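Local coordinates for MIPZ (Caulobacter crescentus, PDB 2XJ9), which is a P-loop ATPase that regulates the position of the cell division plane, forming an inhibitory gradient through localized dimerization and nucleoid binding, at residues L41-R46 with L72-N77; I107-P112 with R120-R125; D135-F140 with E200-A205; S157-T162 with M179-L184. The protein carries 1 engineered substitution. One frame throughout, in Å; residues are numbered along the deposited sequence.

How the interactions relate
Interaction 1 comes first along the chain, bringing the loop after strand 36-40 to the loop after strand 70-72 and so closing an excursion that includes helix 47-62. Interaction 2 follows in series and closes a short one, from strand 106-110 to helix 117-124; it touches interaction 1, where L41 N lies 3.0 Å from D110 O, a probable hydrogen bond. Interaction 3 spans a longer excursion, joining the nucleotide-binding turn 135-140 to helix 194-210. Interaction 4, between helix 158-168 and strand 180-186, falls entirely within that span. H123 NE2 and Y159 OH, 3.0 Å apart in a probable hydrogen bond, link interaction 2 to interaction 4 beside the parallel sheet.

Interaction 1: L41-R46 with L72-N77; sequences LALRQR and LNLSDN. Engineered in segment 41-46: A42 (natural residue Asp). With AGS (phosphothiophosphoric acid-adenylate ester), chain D.
L74 meets both L41 and L43, and tracing its side chain outward shows how. L74 CB heads toward the 41-46 loop but is still 5.1 Å from L43 CD2. CG is nearer to that methyl, and L74 CD1 makes the real contact: it lies 4.2 Å from L41 CD2 and likewise 4.2 Å from L43 CD2, so one methyl bridges two leucines. On the other branch, L74 CD2 stays 4.8 Å from L41 CD2.

The polar half of the contact is formed by R46 and N73. CG of R46 sits anti to the carbonyl carbon (chi1 -69°), and the guanidinium meets the asparagine edge-on. R46 NH1 gives N73 OD1 a weak hydrogen bond of 3.4 Å, fairly straight at 160°, with the oxygen near the guanidinium plane; the amide itself is turned 57° from that plane. The stronger grip on R46 is the salt bridge from NH2 to E53, so N73 is a secondary partner.

R46 is the N-cap residue of helix 47-62, whose first residue, T47, belongs to the magnesium site. Q45, one residue earlier, is part of the nucleotide pocket. A42, an engineered replacement for the natural aspartate, is the centre of an inverse gamma turn and takes no part in this packing. The leucine cluster is completed by I118 of helix 117-124 against L41 and L43, by Q89 and A96 of helix 86-103, and by L81 of helix 78-81, beyond the ends of 36-40 and 70-72, adjacent parallel strands of the P-loop NTPase fold.

Interaction 2: I107-P112 with R120-R125; sequences ILIDTP and RMAHGR
The CA atoms of I109 and A122 lie 7.6 Å apart, the nearest CA pair across the contact, where strand 106-110 packs against the last turn of helix 117-124. Both residues direct CB at the other segment. I109 has CG1 anti to the carbonyl carbon (chi1 -52°) and an extended chain beyond it, which carries CD1 to 4.3 Å from A122 CB. Its other branch also takes part, since I109 CG2 is 4.4 Å from A122 CB. The alanine methyl is therefore met by both branches of the isoleucine.

This is the first half of a beta-alpha-beta crossover in a P-loop NTPase fold: the helix leaves strand 106-110 and leads to the parallel strand 128-134, with strand 5-9 lying between the two in the sheet. The run ILIDTP resembles a Walker B strand end. In keeping with that, D110 OD2 is hydrogen-bonded to the hydroxyl of S19, a residue of the magnesium site, and so probably acts in the second shell of the metal.

Just past the strand end, T111 is the other residue that meets the helix. H123 turns the edge of its imidazole to it, with T111 OG1 near the ring plane at 4.4 Å from H123 CE1, a van der Waals approach only. The hydroxyl of T111 is hydrogen-bonded instead to the carbonyl of V9, in the neighbouring strand. Both imidazole nitrogens of H123 have partners: ND1 bonds to T119 O one helical turn back, and NE2 is hydrogen-bonded to the hydroxyl of Y159.

Interaction 3: D135-F140 with E200-A205; sequences DSFVDF and EDRLNA. With AGS (phosphothiophosphoric acid-adenylate ester), chain F.
Apolar contacts join F137 and F140 to R202 and L203, while polar bonds on the far side of the same short helix hold a nucleotide. In the apolar group, F140 CZ reaches R202 CB at 3.6 Å, and F140 CE2 lies 3.8 Å from L203 CD1, a methyl in the ring plane at its edge. The ring gets there because CG is anti to the backbone N (chi1 -178°). F137 offers its edge to the arginine, with F137 CE2 4.1 Å from R202 CG, so R202 packs with its aliphatic stem, its guanidinium plane 47° from that of the F137 ring. Were F140 an alanine, R202 CB and L203 CD1 would probably lose their aromatic partner and a gap would open between the two helices.

In the polar group, S136 OG accepts from V138 N at 3.2 Å, an N-cap bond. The same S136 OG is hydrogen-bonded to the ribose AGS O2' of the ATP analogue at 2.6 Å. The ribose AGS O3' donates to D139 OD1 over 2.7 Å. That nucleotide is also bound by K18 and T20 of the second subunit, so the turn grips it across a nucleotide-sandwich dimer.

Helix 194-210 backs this turn, L199 and L206 both touching F140, while M133 of strand 128-134 lies against F140 from the sheet.

Interaction 4: S157-T162 with M179-L184; sequences SLYSLT and MDWVVL
W181 projects from strand 180-186 toward Y159 and S160 of helix 158-168, a helix packed on the parallel sheet of the P-loop NTPase fold. In the first shell, the six-membered end of the indole does the touching, through CZ2 and CH2: W181 CZ2 lies 4.0 Å from Y159 CE2, and W181 CH2 is 4.1 Å from S160 CA. The two aromatic side chains run past each other in opposite directions. Each has CG anti to its own backbone N (chi1 177° for Y159, -174° for W181), which carries both rings to the helix-strand interface. No hydrogen bond joins the two segments, so their direct contact is van der Waals packing.

The next shell fixes the polar ends. T131 of the adjacent strand 128-134 uses OG1 for both W181 NE1 and Y159 OH, the tyrosine hydroxyl being held by H123 as well; one threonine oxygen thus probably helps to fix the two aromatics relative to each other. S160 OG is hydrogen-bonded to the carbonyl of L143. Further out, F212 meets the indole edge-to-face and V210 of helix 194-210 lies against both W181 and S160. Within the strand itself, V183 CG2 sits 4.0 Å above the plane of the W181 ring, offset toward its rim.

Interaction 1: L41-R46 with L72-N77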
# COMPACT_ATOMS: atom_id res chain seq x y z
N LEU A 41 -4.14 -13.63 4.61
CA LEU A 41 -5.42 -13.42 3.96
C LEU A 41 -5.38 -12.46 2.76
O LEU A 41 -6.43 -12.09 2.24
CB LEU A 41 -6.43 -12.87 4.95
CG LEU A 41 -6.57 -13.59 6.27
CD1 LEU A 41 -7.84 -13.12 6.93
CD2 LEU A 41 -6.60 -15.07 6.03
N ALA A 42 -4.19 -12.04 2.34
CA ALA A 42 -4.05 -11.36 1.06
C ALA A 42 -3.95 -12.45 -0.01
O ALA A 42 -2.86 -12.92 -0.34
CB ALA A 42 -2.84 -10.46 1.05
N LEU A 43 -5.10 -12.86 -0.54
CA LEU A 43 -5.17 -14.12 -1.25
C LEU A 43 -4.36 -14.10 -2.50
O LEU A 43 -3.70 -15.09 -2.81
CB LEU A 43 -6.62 -14.50 -1.53
CG LEU A 43 -7.35 -14.94 -0.27
CD1 LEU A 43 -8.84 -15.10 -0.49
CD2 LEU A 43 -6.74 -16.19 0.26
N ARG A 44 -4.37 -12.98 -3.23
CA ARG A 44 -3.55 -12.83 -4.44
C ARG A 44 -2.08 -12.48 -4.13
O ARG A 44 -1.17 -13.23 -4.53
CB ARG A 44 -4.16 -11.82 -5.42
CG ARG A 44 -5.66 -11.93 -5.52
CD ARG A 44 -6.18 -11.98 -6.94
NE ARG A 44 -5.47 -11.14 -7.86
CZ ARG A 44 -5.12 -11.35 -9.12
NH1 ARG A 44 -5.37 -12.45 -9.81
NH2 ARG A 44 -4.46 -10.35 -9.70
N GLN A 45 -1.84 -11.36 -3.45
CA GLN A 45 -0.46 -10.93 -3.18
C GLN A 45 0.31 -11.95 -2.36
O GLN A 45 1.40 -12.35 -2.76
CB GLN A 45 -0.42 -9.62 -2.44
CG GLN A 45 -0.99 -8.46 -3.17
CD GLN A 45 -0.51 -7.17 -2.56
OE1 GLN A 45 -1.17 -6.13 -2.68
NE2 GLN A 45 0.65 -7.22 -1.91
N ARG A 46 -0.25 -12.31 -1.21
CA ARG A 46 0.28 -13.37 -0.39
C ARG A 46 1.71 -13.09 0.02
O ARG A 46 2.56 -13.99 -0.04
CB ARG A 46 0.22 -14.68 -1.15
CG ARG A 46 -1.18 -15.17 -1.34
CD ARG A 46 -1.23 -16.30 -2.34
NE ARG A 46 -0.16 -17.28 -2.15
CZ ARG A 46 -0.10 -18.14 -1.13
NH1 ARG A 46 -1.05 -18.12 -0.19
NH2 ARG A 46 0.91 -18.99 -1.04
N LEU A 72 0.09 -21.46 6.80
CA LEU A 72 -1.20 -22.11 6.55
C LEU A 72 -1.98 -21.48 5.40
O LEU A 72 -2.32 -20.29 5.43
CB LEU A 72 -2.05 -22.07 7.82
CG LEU A 72 -2.28 -23.36 8.62
CD1 LEU A 72 -1.14 -24.34 8.53
CD2 LEU A 72 -2.54 -23.02 10.07
N ASN A 73 -2.30 -22.28 4.40
CA ASN A 73 -3.06 -21.79 3.27
C ASN A 73 -4.50 -22.18 3.42
O ASN A 73 -4.81 -23.18 4.04
CB ASN A 73 -2.51 -22.37 1.98
CG ASN A 73 -1.06 -22.03 1.75
OD1 ASN A 73 -0.66 -20.86 1.81
ND2 ASN A 73 -0.25 -23.05 1.52
N LEU A 74 -5.40 -21.40 2.84
CA LEU A 74 -6.80 -21.77 2.84
C LEU A 74 -7.11 -22.81 1.73
O LEU A 74 -7.96 -23.68 1.92
CB LEU A 74 -7.68 -20.53 2.72
CG LEU A 74 -7.08 -19.26 3.34
CD1 LEU A 74 -8.14 -18.22 3.70
CD2 LEU A 74 -6.27 -19.61 4.56
N SER A 75 -6.40 -22.73 0.59
CA SER A 75 -6.56 -23.68 -0.52
C SER A 75 -5.27 -24.39 -0.84
O SER A 75 -4.32 -24.35 -0.08
CB SER A 75 -7.01 -22.97 -1.78
OG SER A 75 -8.19 -22.25 -1.56
N ASP A 76 -5.26 -25.05 -2.00
CA ASP A 76 -4.04 -25.60 -2.57
C ASP A 76 -3.59 -24.57 -3.57
O ASP A 76 -2.51 -24.68 -4.16
CB ASP A 76 -4.32 -26.92 -3.28
CG ASP A 76 -5.37 -27.76 -2.55
OD1 ASP A 76 -6.54 -27.75 -3.00
OD2 ASP A 76 -5.04 -28.43 -1.54
N ASN A 77 -4.44 -23.57 -3.74
CA ASN A 77 -4.20 -22.43 -4.61
C ASN A 77 -5.10 -21.26 -4.22
O ASN A 77 -6.29 -21.23 -4.57
CB ASN A 77 -4.44 -22.83 -6.06
CG ASN A 77 -4.19 -21.70 -7.04
OD1 ASN A 77 -4.62 -20.57 -6.81
ND2 ASN A 77 -3.49 -22.00 -8.12
PG AGS D . -0.53 -4.08 1.13
S1G AGS D . -1.82 -3.26 1.11
O2G AGS D . 0.12 -4.29 -0.22
O3G AGS D . -0.58 -5.38 1.90
PB AGS D . 1.30 -3.68 3.30
O1B AGS D . 0.59 -2.97 4.43
O2B AGS D . 1.50 -5.18 3.23
O3B AGS D . 0.55 -3.20 1.96
PA AGS D . 4.14 -3.66 3.11
O1A AGS D . 4.44 -4.40 4.40
O2A AGS D . 4.26 -4.39 1.82
O3A AGS D . 2.72 -2.96 3.19
O5' AGS D . 5.03 -2.34 3.04
C5' AGS D . 4.90 -1.46 1.93
C4' AGS D . 6.26 -1.27 1.25
O4' AGS D . 7.08 -0.66 2.21
C3' AGS D . 7.00 -2.54 0.87
O3' AGS D . 7.80 -2.28 -0.28
C2' AGS D . 7.97 -2.84 2.00
O2' AGS D . 9.11 -3.52 1.45
C1' AGS D . 8.25 -1.44 2.50
N9 AGS D . 8.40 -1.16 3.94
C8 AGS D . 7.43 -1.23 4.88
N7 AGS D . 7.90 -0.86 6.11
C5 AGS D . 9.19 -0.52 5.93
C6 AGS D . 10.26 -0.04 6.79
N6 AGS D . 10.03 0.16 8.10
N1 AGS D . 11.45 0.20 6.21
C2 AGS D . 11.70 0.01 4.90
N3 AGS D . 10.77 -0.43 4.06
C4 AGS D . 9.52 -0.70 4.51

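Interaction 2: I107-P112 with R120-R125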
# COMPACT_ATOMS: atom_id res chain seq x y z
N ILE A 107 -1.14 -17.10 16.81
CA ILE A 107 -1.59 -17.07 15.43
C ILE A 107 -1.44 -15.68 14.87
O ILE A 107 -2.13 -14.75 15.30
CB ILE A 107 -3.05 -17.47 15.26
CG1 ILE A 107 -3.23 -18.97 15.45
CG2 ILE A 107 -3.53 -17.04 13.89
CD1 ILE A 107 -2.93 -19.44 16.84
N LEU A 108 -0.54 -15.55 13.91
CA LEU A 108 -0.28 -14.29 13.24
C LEU A 108 -1.09 -14.21 11.97
O LEU A 108 -0.88 -14.99 11.03
CB LEU A 108 1.19 -14.15 12.91
CG LEU A 108 1.82 -12.87 13.42
CD1 LEU A 108 1.02 -11.69 12.95
CD2 LEU A 108 1.85 -12.91 14.92
N ILE A 109 -2.02 -13.27 11.92
CA ILE A 109 -2.77 -13.08 10.69
C ILE A 109 -2.43 -11.77 10.01
O ILE A 109 -2.62 -10.69 10.59
CB ILE A 109 -4.24 -13.12 10.97
CG1 ILE A 109 -4.57 -14.38 11.75
CG2 ILE A 109 -5.00 -13.08 9.66
CD1 ILE A 109 -6.02 -14.48 12.23
N ASP A 110 -1.91 -11.88 8.78
CA ASP A 110 -1.68 -10.70 7.96
C ASP A 110 -2.88 -10.44 7.07
O ASP A 110 -3.33 -11.34 6.37
CB ASP A 110 -0.44 -10.86 7.10
CG ASP A 110 -0.06 -9.58 6.39
OD1 ASP A 110 -0.83 -8.59 6.46
OD2 ASP A 110 1.00 -9.56 5.75
N THR A 111 -3.39 -9.21 7.06
CA THR A 111 -4.55 -8.92 6.24
C THR A 111 -4.20 -8.01 5.06
O THR A 111 -3.13 -7.41 5.05
CB THR A 111 -5.76 -8.39 7.07
OG1 THR A 111 -5.52 -7.05 7.48
CG2 THR A 111 -5.95 -9.24 8.27
N PRO A 112 -5.10 -7.93 4.06
CA PRO A 112 -4.90 -7.17 2.82
C PRO A 112 -5.39 -5.74 3.00
O PRO A 112 -6.01 -5.43 4.03
CB PRO A 112 -5.79 -7.91 1.80
CG PRO A 112 -6.65 -8.87 2.61
CD PRO A 112 -6.42 -8.57 4.07
N ARG A 120 -12.87 -9.11 7.94
CA ARG A 120 -13.76 -8.77 9.05
C ARG A 120 -13.86 -9.88 10.11
O ARG A 120 -14.04 -9.62 11.30
CB ARG A 120 -15.15 -8.48 8.52
CG ARG A 120 -15.21 -7.47 7.41
CD ARG A 120 -16.35 -6.54 7.73
NE ARG A 120 -16.31 -5.36 6.93
CZ ARG A 120 -16.08 -4.08 7.23
NH1 ARG A 120 -15.85 -3.60 8.45
NH2 ARG A 120 -16.12 -3.26 6.20
N MET A 121 -13.76 -11.12 9.66
CA MET A 121 -13.84 -12.27 10.55
C MET A 121 -12.63 -12.33 11.45
O MET A 121 -12.71 -12.79 12.58
CB MET A 121 -13.91 -13.57 9.74
CG MET A 121 -15.24 -13.87 9.14
SD MET A 121 -15.72 -15.49 9.73
CE MET A 121 -14.31 -16.47 9.24
N ALA A 122 -11.49 -11.88 10.93
CA ALA A 122 -10.26 -11.97 11.68
C ALA A 122 -10.24 -10.90 12.75
O ALA A 122 -9.65 -11.08 13.79
CB ALA A 122 -9.08 -11.82 10.75
N HIS A 123 -10.89 -9.78 12.50
CA HIS A 123 -10.81 -8.68 13.46
C HIS A 123 -11.64 -9.03 14.69
O HIS A 123 -11.34 -8.61 15.80
CB HIS A 123 -11.19 -7.32 12.82
CG HIS A 123 -10.04 -6.65 12.10
ND1 HIS A 123 -9.64 -7.00 10.83
CD2 HIS A 123 -9.19 -5.66 12.49
CE1 HIS A 123 -8.61 -6.27 10.46
NE2 HIS A 123 -8.31 -5.45 11.45
N GLY A 124 -12.66 -9.85 14.48
CA GLY A 124 -13.52 -10.29 15.55
C GLY A 124 -12.97 -11.40 16.43
O GLY A 124 -13.48 -11.63 17.51
N ARG A 125 -11.93 -12.09 15.98
CA ARG A 125 -11.33 -13.18 16.76
C ARG A 125 -9.94 -12.83 17.27
O ARG A 125 -9.16 -13.72 17.58
CB ARG A 125 -11.20 -14.44 15.91
CG ARG A 125 -12.49 -15.18 15.67
CD ARG A 125 -12.51 -15.80 14.28
NE ARG A 125 -12.63 -17.23 14.22
CZ ARG A 125 -13.40 -18.00 13.45
NH1 ARG A 125 -13.25 -19.31 13.63
NH2 ARG A 125 -14.27 -17.55 12.55

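Interaction 3: D135-F140 with E200-A205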
# COMPACT_ATOMS: atom_id res chain seq x y z
N ASP A 135 3.58 7.85 8.31
CA ASP A 135 3.57 9.19 8.86
C ASP A 135 3.02 10.14 7.79
O ASP A 135 3.77 10.77 7.05
CB ASP A 135 5.01 9.54 9.19
CG ASP A 135 5.13 10.75 10.04
OD1 ASP A 135 6.14 11.48 9.85
OD2 ASP A 135 4.24 10.96 10.89
N SER A 136 1.70 10.24 7.69
CA SER A 136 1.12 10.88 6.53
C SER A 136 -0.39 11.01 6.67
O SER A 136 -1.07 10.08 7.11
CB SER A 136 1.43 10.06 5.27
OG SER A 136 0.65 10.48 4.17
N PHE A 137 -0.92 12.17 6.28
CA PHE A 137 -2.33 12.41 6.34
C PHE A 137 -3.15 11.58 5.37
O PHE A 137 -4.35 11.37 5.56
CB PHE A 137 -2.58 13.88 6.15
CG PHE A 137 -2.51 14.64 7.42
CD1 PHE A 137 -1.40 15.41 7.73
CD2 PHE A 137 -3.54 14.57 8.35
CE1 PHE A 137 -1.33 16.11 8.92
CE2 PHE A 137 -3.48 15.28 9.54
CZ PHE A 137 -2.37 16.05 9.83
N VAL A 138 -2.50 11.10 4.33
CA VAL A 138 -3.12 10.20 3.38
C VAL A 138 -3.48 8.90 4.07
O VAL A 138 -4.58 8.39 3.90
CB VAL A 138 -2.18 9.95 2.18
CG1 VAL A 138 -2.82 9.01 1.18
CG2 VAL A 138 -1.81 11.26 1.54
N ASP A 139 -2.55 8.36 4.85
CA ASP A 139 -2.84 7.16 5.65
C ASP A 139 -3.86 7.48 6.72
O ASP A 139 -4.83 6.78 6.87
CB ASP A 139 -1.58 6.58 6.30
CG ASP A 139 -0.66 5.88 5.31
OD1 ASP A 139 -0.56 6.30 4.15
OD2 ASP A 139 0.00 4.91 5.70
N PHE A 140 -3.63 8.57 7.44
CA PHE A 140 -4.47 8.93 8.56
C PHE A 140 -5.95 9.00 8.21
O PHE A 140 -6.81 8.87 9.08
CB PHE A 140 -4.04 10.26 9.13
CG PHE A 140 -4.83 10.68 10.33
CD1 PHE A 140 -5.89 11.56 10.22
CD2 PHE A 140 -4.52 10.19 11.57
CE1 PHE A 140 -6.61 11.94 11.33
CE2 PHE A 140 -5.24 10.58 12.68
CZ PHE A 140 -6.28 11.44 12.56
N GLU A 200 0.95 14.04 14.87
CA GLU A 200 0.98 13.44 16.20
C GLU A 200 -0.14 13.94 17.09
O GLU A 200 -0.67 13.20 17.90
CB GLU A 200 2.33 13.64 16.87
CG GLU A 200 2.42 12.98 18.24
CD GLU A 200 3.84 12.95 18.78
OE1 GLU A 200 4.79 12.88 17.96
OE2 GLU A 200 4.00 13.00 20.02
N ASP A 201 -0.53 15.20 16.92
CA ASP A 201 -1.65 15.73 17.67
C ASP A 201 -2.94 14.98 17.35
O ASP A 201 -3.61 14.48 18.26
CB ASP A 201 -1.85 17.22 17.39
CG ASP A 201 -0.63 18.06 17.75
OD1 ASP A 201 -0.33 19.02 16.99
OD2 ASP A 201 0.02 17.76 18.78
N ARG A 202 -3.31 14.91 16.07
CA ARG A 202 -4.56 14.26 15.69
C ARG A 202 -4.50 12.80 16.13
O ARG A 202 -5.50 12.21 16.55
CB ARG A 202 -4.78 14.31 14.17
CG ARG A 202 -4.47 15.62 13.49
CD ARG A 202 -5.38 16.77 13.94
NE ARG A 202 -4.57 17.81 14.56
CZ ARG A 202 -4.05 18.85 13.90
NH1 ARG A 202 -4.29 18.99 12.61
NH2 ARG A 202 -3.31 19.75 14.55
N LEU A 203 -3.32 12.22 16.02
CA LEU A 203 -3.13 10.82 16.36
C LEU A 203 -3.56 10.57 17.80
O LEU A 203 -4.17 9.55 18.11
CB LEU A 203 -1.68 10.44 16.17
CG LEU A 203 -1.50 9.06 15.55
CD1 LEU A 203 -2.77 8.67 14.82
CD2 LEU A 203 -0.32 9.11 14.60
N ASN A 204 -3.23 11.50 18.68
CA ASN A 204 -3.61 11.37 20.09
C ASN A 204 -5.09 11.61 20.30
O ASN A 204 -5.75 10.86 21.02
CB ASN A 204 -2.78 12.31 20.97
CG ASN A 204 -1.31 11.93 20.98
OD1 ASN A 204 -0.96 10.75 20.97
ND2 ASN A 204 -0.43 12.94 20.99
N ALA A 205 -5.62 12.66 19.68
CA ALA A 205 -7.02 13.03 19.87
C ALA A 205 -7.88 11.85 19.50
O ALA A 205 -8.81 11.50 20.22
CB ALA A 205 -7.37 14.22 19.01
PG AGS F . -3.34 2.35 -2.07
S1G AGS F . -4.18 3.12 -3.06
O2G AGS F . -3.00 0.90 -2.41
O3G AGS F . -3.80 2.53 -0.65
PB AGS F . -1.34 4.16 -3.20
O1B AGS F . -0.65 3.29 -4.22
O2B AGS F . -2.48 5.08 -3.52
O3B AGS F . -1.91 3.12 -2.08
PA AGS F . -0.26 6.43 -1.96
O1A AGS F . -0.17 7.21 -3.24
O2A AGS F . -1.34 6.77 -0.97
O3A AGS F . -0.18 4.89 -2.39
O5' AGS F . 1.14 6.56 -1.18
C5' AGS F . 1.47 5.73 -0.08
C4' AGS F . 1.97 6.62 1.07
O4' AGS F . 3.20 7.20 0.68
C3' AGS F . 1.08 7.80 1.42
O3' AGS F . 1.08 8.04 2.84
C2' AGS F . 1.69 9.00 0.75
O2' AGS F . 1.51 10.01 1.72
C1' AGS F . 3.15 8.64 0.67
N9 AGS F . 4.01 8.95 -0.52
C8 AGS F . 3.92 8.33 -1.70
N7 AGS F . 4.90 8.75 -2.53
C5 AGS F . 5.66 9.64 -1.87
C6 AGS F . 6.87 10.45 -2.19
N6 AGS F . 7.47 10.38 -3.41
N1 AGS F . 7.35 11.25 -1.21
C2 AGS F . 6.76 11.31 0.02
N3 AGS F . 5.67 10.60 0.38
C4 AGS F . 5.09 9.76 -0.52

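Interaction 4: S157-T162 with M179-L184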
# COMPACT_ATOMS: atom_id res chain seq x y z
N SER A 157 -13.26 7.03 11.14
CA SER A 157 -13.33 6.75 9.72
C SER A 157 -13.25 5.26 9.38
O SER A 157 -12.97 4.43 10.24
CB SER A 157 -12.22 7.50 8.98
OG SER A 157 -12.31 7.27 7.60
N LEU A 158 -13.48 4.96 8.11
CA LEU A 158 -13.70 3.60 7.61
C LEU A 158 -13.06 2.45 8.39
O LEU A 158 -13.73 1.46 8.69
CB LEU A 158 -13.29 3.51 6.14
CG LEU A 158 -14.39 3.34 5.09
CD1 LEU A 158 -15.67 4.06 5.49
CD2 LEU A 158 -13.89 3.83 3.74
N TYR A 159 -11.77 2.55 8.68
CA TYR A 159 -11.07 1.43 9.27
C TYR A 159 -11.23 1.40 10.78
O TYR A 159 -11.24 0.33 11.39
CB TYR A 159 -9.59 1.44 8.92
CG TYR A 159 -8.85 0.33 9.58
CD1 TYR A 159 -9.03 -0.97 9.18
CD2 TYR A 159 -7.99 0.57 10.62
CE1 TYR A 159 -8.35 -2.01 9.79
CE2 TYR A 159 -7.30 -0.46 11.25
CZ TYR A 159 -7.49 -1.75 10.82
OH TYR A 159 -6.82 -2.80 11.44
N SER A 160 -11.34 2.58 11.39
CA SER A 160 -11.65 2.66 12.81
C SER A 160 -12.88 1.84 13.06
O SER A 160 -12.89 1.02 13.97
CB SER A 160 -11.93 4.09 13.23
OG SER A 160 -10.73 4.75 13.57
N LEU A 161 -13.90 2.05 12.24
CA LEU A 161 -15.17 1.30 12.37
C LEU A 161 -14.98 -0.21 12.20
O LEU A 161 -15.57 -0.99 12.93
CB LEU A 161 -16.23 1.80 11.38
CG LEU A 161 -16.50 3.31 11.39
CD1 LEU A 161 -17.46 3.69 10.27
CD2 LEU A 161 -17.02 3.73 12.76
N THR A 162 -14.15 -0.61 11.25
CA THR A 162 -13.87 -2.03 11.07
C THR A 162 -13.40 -2.71 12.37
O THR A 162 -13.76 -3.85 12.65
CB THR A 162 -12.86 -2.27 9.94
OG1 THR A 162 -13.51 -2.04 8.68
CG2 THR A 162 -12.30 -3.69 9.99
N MET A 179 -9.92 -6.56 23.63
CA MET A 179 -8.93 -6.51 22.56
C MET A 179 -7.99 -5.33 22.75
O MET A 179 -8.44 -4.19 22.92
CB MET A 179 -9.64 -6.35 21.23
CG MET A 179 -9.16 -7.28 20.17
SD MET A 179 -10.25 -7.08 18.76
CE MET A 179 -9.84 -5.40 18.31
N ASP A 180 -6.69 -5.59 22.75
CA ASP A 180 -5.70 -4.52 22.71
C ASP A 180 -5.55 -3.99 21.26
O ASP A 180 -5.50 -4.77 20.29
CB ASP A 180 -4.36 -5.03 23.28
CG ASP A 180 -3.45 -3.92 23.78
OD1 ASP A 180 -2.29 -4.25 24.14
OD2 ASP A 180 -3.88 -2.74 23.81
N TRP A 181 -5.50 -2.67 21.09
CA TRP A 181 -5.33 -2.10 19.76
C TRP A 181 -4.17 -1.12 19.74
O TRP A 181 -4.21 -0.09 20.43
CB TRP A 181 -6.61 -1.44 19.28
CG TRP A 181 -6.51 -0.97 17.86
CD1 TRP A 181 -5.54 -1.31 16.96
CD2 TRP A 181 -7.39 -0.06 17.18
NE1 TRP A 181 -5.77 -0.67 15.75
CE2 TRP A 181 -6.89 0.11 15.87
CE3 TRP A 181 -8.54 0.64 17.55
CZ2 TRP A 181 -7.51 0.92 14.95
CZ3 TRP A 181 -9.15 1.45 16.63
CH2 TRP A 181 -8.64 1.58 15.35
N VAL A 182 -3.13 -1.43 18.97
CA VAL A 182 -1.95 -0.56 18.91
C VAL A 182 -1.67 0.02 17.53
O VAL A 182 -1.45 -0.72 16.58
CB VAL A 182 -0.69 -1.34 19.31
CG1 VAL A 182 0.53 -0.55 18.97
CG2 VAL A 182 -0.73 -1.66 20.78
N VAL A 183 -1.66 1.34 17.42
CA VAL A 183 -1.30 2.00 16.17
C VAL A 183 0.15 2.49 16.20
O VAL A 183 0.47 3.38 16.98
CB VAL A 183 -2.14 3.25 15.95
CG1 VAL A 183 -1.59 4.02 14.79
CG2 VAL A 183 -3.57 2.91 15.70
N LEU A 184 1.03 1.95 15.38
CA LEU A 184 2.39 2.49 15.35
C LEU A 184 2.78 3.08 14.02
O LEU A 184 2.30 2.66 13.00
CB LEU A 184 3.42 1.47 15.84
CG LEU A 184 3.57 0.06 15.27
CD1 LEU A 184 2.24 -0.48 14.96
CD2 LEU A 184 4.46 0.11 14.05